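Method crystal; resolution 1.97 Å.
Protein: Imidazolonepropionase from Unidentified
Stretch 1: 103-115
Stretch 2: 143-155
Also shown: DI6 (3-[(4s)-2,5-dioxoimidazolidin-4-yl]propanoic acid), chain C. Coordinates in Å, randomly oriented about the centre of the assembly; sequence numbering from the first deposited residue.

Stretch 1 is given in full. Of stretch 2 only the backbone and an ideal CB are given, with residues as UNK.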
# COMPACT_ATOMS: atom_id res chain seq x y z
N GLY A 103 17.19 9.12 -14.07
CA GLY A 103 15.77 9.28 -13.78
C GLY A 103 15.04 7.96 -13.77
O GLY A 103 15.66 6.90 -13.70
N ILE A 104 13.72 8.00 -13.84
CA ILE A 104 12.93 6.78 -13.82
C ILE A 104 13.29 5.83 -14.96
O ILE A 104 13.10 4.62 -14.83
CB ILE A 104 11.42 7.08 -13.86
CG1 ILE A 104 10.63 5.77 -13.82
CG2 ILE A 104 11.08 7.88 -15.11
CD1 ILE A 104 9.15 5.95 -13.58
N ILE A 105 13.81 6.35 -16.06
CA ILE A 105 14.16 5.48 -17.17
C ILE A 105 15.31 4.53 -16.79
O ILE A 105 15.35 3.40 -17.28
CB ILE A 105 14.52 6.28 -18.46
CG1 ILE A 105 14.66 5.32 -19.64
CG2 ILE A 105 15.80 7.04 -18.28
CD1 ILE A 105 13.40 4.49 -19.92
N SER A 106 16.23 4.97 -15.94
CA SER A 106 17.31 4.06 -15.56
C SER A 106 16.75 2.87 -14.78
O SER A 106 17.22 1.74 -14.92
CB SER A 106 18.40 4.78 -14.75
OG SER A 106 17.94 5.22 -13.49
N THR A 107 15.74 3.11 -13.96
CA THR A 107 15.14 2.02 -13.20
C THR A 107 14.43 1.08 -14.18
O THR A 107 14.42 -0.14 -14.00
CB THR A 107 14.12 2.53 -12.17
OG1 THR A 107 14.79 3.32 -11.18
CG2 THR A 107 13.44 1.36 -11.48
N VAL A 108 13.82 1.66 -15.21
CA VAL A 108 13.13 0.86 -16.21
C VAL A 108 14.12 -0.04 -16.97
O VAL A 108 13.88 -1.24 -17.16
CB VAL A 108 12.39 1.75 -17.22
CG1 VAL A 108 11.81 0.90 -18.35
CG2 VAL A 108 11.26 2.50 -16.51
N ARG A 109 15.24 0.53 -17.39
CA ARG A 109 16.23 -0.27 -18.11
C ARG A 109 16.80 -1.37 -17.21
O ARG A 109 16.95 -2.51 -17.64
CB ARG A 109 17.36 0.63 -18.63
CG ARG A 109 16.89 1.69 -19.63
CD ARG A 109 18.08 2.39 -20.26
NE ARG A 109 17.71 3.54 -21.09
CZ ARG A 109 16.87 3.50 -22.12
NH1 ARG A 109 16.28 2.37 -22.46
NH2 ARG A 109 16.62 4.60 -22.81
N ALA A 110 17.13 -1.02 -15.98
CA ALA A 110 17.68 -2.00 -15.06
C ALA A 110 16.66 -3.11 -14.78
O ALA A 110 17.02 -4.29 -14.69
CB ALA A 110 18.08 -1.33 -13.74
N THR A 111 15.39 -2.74 -14.63
CA THR A 111 14.36 -3.73 -14.32
C THR A 111 14.03 -4.61 -15.54
O THR A 111 13.80 -5.80 -15.39
CB THR A 111 13.08 -3.04 -13.79
OG1 THR A 111 13.40 -2.30 -12.61
CG2 THR A 111 12.01 -4.08 -13.43
N ARG A 112 14.03 -4.03 -16.73
CA ARG A 112 13.78 -4.82 -17.94
C ARG A 112 14.90 -5.84 -18.09
O ARG A 112 14.68 -7.01 -18.43
CB ARG A 112 13.79 -3.95 -19.19
CG ARG A 112 12.62 -3.03 -19.37
CD ARG A 112 12.86 -2.19 -20.62
NE ARG A 112 11.67 -1.47 -21.05
CZ ARG A 112 11.62 -0.73 -22.15
NH1 ARG A 112 12.70 -0.61 -22.91
NH2 ARG A 112 10.48 -0.14 -22.50
N ALA A 113 16.12 -5.38 -17.85
CA ALA A 113 17.30 -6.23 -17.97
C ALA A 113 17.40 -7.30 -16.89
O ALA A 113 18.00 -8.35 -17.11
CB ALA A 113 18.57 -5.35 -17.97
N ALA A 114 16.82 -7.03 -15.72
CA ALA A 114 16.88 -8.00 -14.64
C ALA A 114 15.98 -9.18 -14.98
O ALA A 114 14.92 -9.01 -15.58
CB ALA A 114 16.42 -7.36 -13.32
N SER A 115 16.40 -10.38 -14.59
CA SER A 115 15.59 -11.56 -14.84
C SER A 115 14.51 -11.64 -13.77
O SER A 115 14.64 -11.01 -12.71
CB SER A 115 16.45 -12.83 -14.75
OG SER A 115 16.81 -13.11 -13.41
N UNK A 143 4.98 -1.31 -13.44
CA UNK A 143 5.35 0.06 -13.78
C UNK A 143 6.80 0.37 -14.09
O UNK A 143 7.12 1.50 -14.46
CB UNK A 143 4.93 0.96 -12.62
N UNK A 144 7.70 -0.59 -13.92
CA UNK A 144 9.10 -0.36 -14.24
C UNK A 144 9.53 -1.25 -15.40
O UNK A 144 10.73 -1.41 -15.68
CB UNK A 144 9.98 -0.61 -13.02
N UNK A 145 8.54 -1.83 -16.08
CA UNK A 145 8.81 -2.70 -17.21
C UNK A 145 8.54 -1.97 -18.51
O UNK A 145 9.38 -1.94 -19.42
CB UNK A 145 7.97 -3.97 -17.13
N UNK A 146 7.37 -1.36 -18.60
CA UNK A 146 6.96 -0.60 -19.77
C UNK A 146 7.04 -1.36 -21.11
O UNK A 146 7.40 -0.79 -22.16
CB UNK A 146 7.82 0.66 -19.86
N UNK A 147 6.72 -2.65 -21.04
CA UNK A 147 6.63 -3.54 -22.21
C UNK A 147 5.65 -4.57 -21.68
O UNK A 147 5.51 -4.72 -20.46
CB UNK A 147 7.97 -4.13 -22.67
N UNK A 148 4.95 -5.29 -22.55
CA UNK A 148 4.01 -6.28 -22.07
C UNK A 148 4.69 -7.35 -21.22
O UNK A 148 4.29 -7.59 -20.08
CB UNK A 148 3.29 -6.93 -23.25
N UNK A 149 5.73 -7.98 -21.76
CA UNK A 149 6.42 -9.03 -21.02
C UNK A 149 7.03 -8.58 -19.70
O UNK A 149 6.98 -9.29 -18.70
CB UNK A 149 7.52 -9.62 -21.90
N UNK A 150 7.64 -7.39 -19.69
CA UNK A 150 8.26 -6.93 -18.46
C UNK A 150 7.26 -6.52 -17.38
O UNK A 150 7.49 -6.74 -16.20
CB UNK A 150 9.18 -5.75 -18.77
N UNK A 151 6.12 -5.94 -17.78
CA UNK A 151 5.10 -5.58 -16.80
C UNK A 151 4.55 -6.85 -16.12
O UNK A 151 4.42 -6.90 -14.90
CB UNK A 151 3.97 -4.79 -17.47
N UNK A 152 4.24 -7.87 -16.91
CA UNK A 152 3.73 -9.12 -16.34
C UNK A 152 4.80 -9.85 -15.54
O UNK A 152 4.50 -10.57 -14.59
CB UNK A 152 3.20 -10.03 -17.45
N UNK A 153 6.06 -9.66 -15.93
CA UNK A 153 7.17 -10.29 -15.23
C UNK A 153 7.15 -9.78 -13.78
O UNK A 153 7.35 -10.54 -12.84
CB UNK A 153 8.50 -9.99 -15.91
N UNK A 154 6.92 -8.49 -13.61
CA UNK A 154 6.87 -7.90 -12.28
C UNK A 154 5.69 -8.45 -11.49
O UNK A 154 5.82 -8.78 -10.31
CB UNK A 154 6.78 -6.38 -12.37
N UNK A 155 4.54 -8.57 -12.14
CA UNK A 155 3.36 -9.11 -11.47
C UNK A 155 3.60 -10.55 -11.05
O UNK A 155 3.13 -10.97 -9.99
CB UNK A 155 2.13 -9.02 -12.38
N1 DI6 C . 5.22 9.29 -8.47
C2 DI6 C . 6.31 9.05 -7.70
O2 DI6 C . 6.75 9.76 -6.81
C3 DI6 C . 6.87 7.69 -8.17
N4 DI6 C . 5.94 7.33 -9.26
C5 DI6 C . 5.01 8.31 -9.35
O5 DI6 C . 4.09 8.29 -10.15
C6 DI6 C . 8.30 7.84 -8.67
C7 DI6 C . 8.91 6.52 -9.15
C8 DI6 C . 10.35 6.61 -9.65
O9 DI6 C . 10.99 5.54 -9.75
O10 DI6 C . 10.86 7.72 -9.94

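Position 143 has phi/psi of 100/-6, and its ideal CB finds nothing of stretch 1 within 5.5 Å. The positive phi favours glycine, with asparagine a lesser possibility; the residue is G143.

At 144 the backbone packs tightly on the helix 104-113: the carbonyl O lies 3.3 Å from V108 CA, with an angle of 153° at the hydrogen, a CA-H...O contact. The ideal CB points sideways, 3.8 Å from T111 OG1 and 4.3 Å from T107 CG2. A side chain leaving here can run along the helix past T107 and I104 towards the carboxylate of DI6, so a long apolar or aromatic group would suit, better still one ending in a donor. The residue is Y144. T107 CG2 sits over one ring face, 3.7 Å from the centroid and 16° off the normal, while I104 CD1 approaches the edge, 4.0 Å from Y144 CE1. Y144 OH donates to DI6 O9 at 2.7 Å.

Position 145 points away from stretch 1, and an ideal CB would lie 2.6 Å from the backbone C of 150, a clash. That calls for glycine, and G145 is found. R112 NE donates to G145 O at 2.8 Å and 171°, nearly linear.

Position 146, at phi/psi 54/36, has a left-handed backbone that glycine or asparagine adopts easily. Its CB, however, points toward stretch 1, 4.3 Å from V108 CG1, where an apolar side chain could pack. L146 does so, with CD1 4.0 Å from V108 CG2, while R112 NH2 donates to L146 O at 3.2 Å.

The extended angles of 147, just before a helix, suit an N-cap: serine, threonine, aspartate or asparagine. The ideal CB is 4.7 Å from R112 NH2. T147 caps, OG1 accepting from the backbone N of 150 at 2.9 Å, and its CG2 lies over one guanidinium face, 3.4 Å from R112 NH2.

Positions 148 and 149 are out of reach, so stretch 1 sets no preference; they are L148 and E149.

Position 150 points toward stretch 1, its ideal CB 4.4 Å from R112 CG. The nearby arginine makes an acidic group plausible, or a small polar one. D150 OD2 accepts from T147 OG1 at 2.6 Å but remains 4.5 Å from R112 NE, well out of the guanidinium plane.

Position 151 points away and 152 is out of reach. E151 turns back to its own loop, OE2 accepting from L146 N at 2.6 Å; L152 does not touch stretch 1.

Position 153 points toward the helix end, where the carbonyls of T111 and A114 offer acceptors. The distance demands a long donor, lysine or arginine. K153 NZ donates to T111 O at 3.2 Å and A114 O at 2.9 Å, and forms a salt bridge with D150 OD1 at 2.8 Å.

Position 154 points sideways; a long, flexible apolar chain could reach T111. Selenomethionine M154 places SE 4.0 Å from T111 CG2. Position 155, L155, is out of reach.

Stretch 2, residues 143-155: GYGLTLEDELKML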
# COMPACT_ATOMS: atom_id res chain seq x y z
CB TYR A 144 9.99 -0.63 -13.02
CG TYR A 144 9.87 0.43 -11.93
CD1 TYR A 144 9.97 1.78 -12.24
CD2 TYR A 144 9.68 0.07 -10.60
CE1 TYR A 144 9.87 2.76 -11.26
CE2 TYR A 144 9.59 1.05 -9.60
CZ TYR A 144 9.68 2.39 -9.94
OH TYR A 144 9.61 3.35 -8.96
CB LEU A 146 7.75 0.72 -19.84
CG LEU A 146 7.56 1.60 -18.58
CD1 LEU A 146 8.10 3.00 -18.86
CD2 LEU A 146 6.09 1.69 -18.19
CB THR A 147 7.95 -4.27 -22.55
OG1 THR A 147 8.19 -5.31 -21.60
CG2 THR A 147 9.13 -3.29 -22.55
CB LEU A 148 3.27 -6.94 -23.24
CG LEU A 148 2.12 -7.89 -22.86
CD1 LEU A 148 1.16 -8.03 -24.05
CD2 LEU A 148 2.67 -9.26 -22.45
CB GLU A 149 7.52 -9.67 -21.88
CG GLU A 149 7.00 -10.46 -23.07
CD GLU A 149 6.79 -9.61 -24.31
OE1 GLU A 149 6.74 -8.37 -24.20
OE2 GLU A 149 6.67 -10.20 -25.40
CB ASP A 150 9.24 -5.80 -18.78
CG ASP A 150 10.42 -6.28 -19.62
OD1 ASP A 150 11.20 -7.12 -19.11
OD2 ASP A 150 10.56 -5.85 -20.78
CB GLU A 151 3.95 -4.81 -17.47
CG GLU A 151 4.31 -3.37 -17.85
CD GLU A 151 4.69 -2.52 -16.64
OE1 GLU A 151 3.93 -2.52 -15.65
OE2 GLU A 151 5.74 -1.85 -16.68
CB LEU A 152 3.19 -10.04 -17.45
CG LEU A 152 1.72 -9.84 -17.84
CD1 LEU A 152 1.46 -8.41 -18.26
CD2 LEU A 152 1.36 -10.81 -18.96
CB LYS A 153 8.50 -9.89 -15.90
CG LYS A 153 9.74 -10.28 -15.13
CD LYS A 153 11.02 -10.01 -15.94
CE LYS A 153 11.24 -8.53 -16.19
NZ LYS A 153 12.50 -8.28 -16.94
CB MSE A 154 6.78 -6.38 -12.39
CG MSE A 154 8.07 -5.79 -12.98
SE MSE A 154 7.99 -3.89 -13.17
CE MSE A 154 6.64 -3.76 -14.50
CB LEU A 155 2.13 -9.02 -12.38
CG LEU A 155 1.77 -7.62 -12.88
CD1 LEU A 155 0.53 -7.71 -13.75
CD2 LEU A 155 1.51 -6.68 -11.69
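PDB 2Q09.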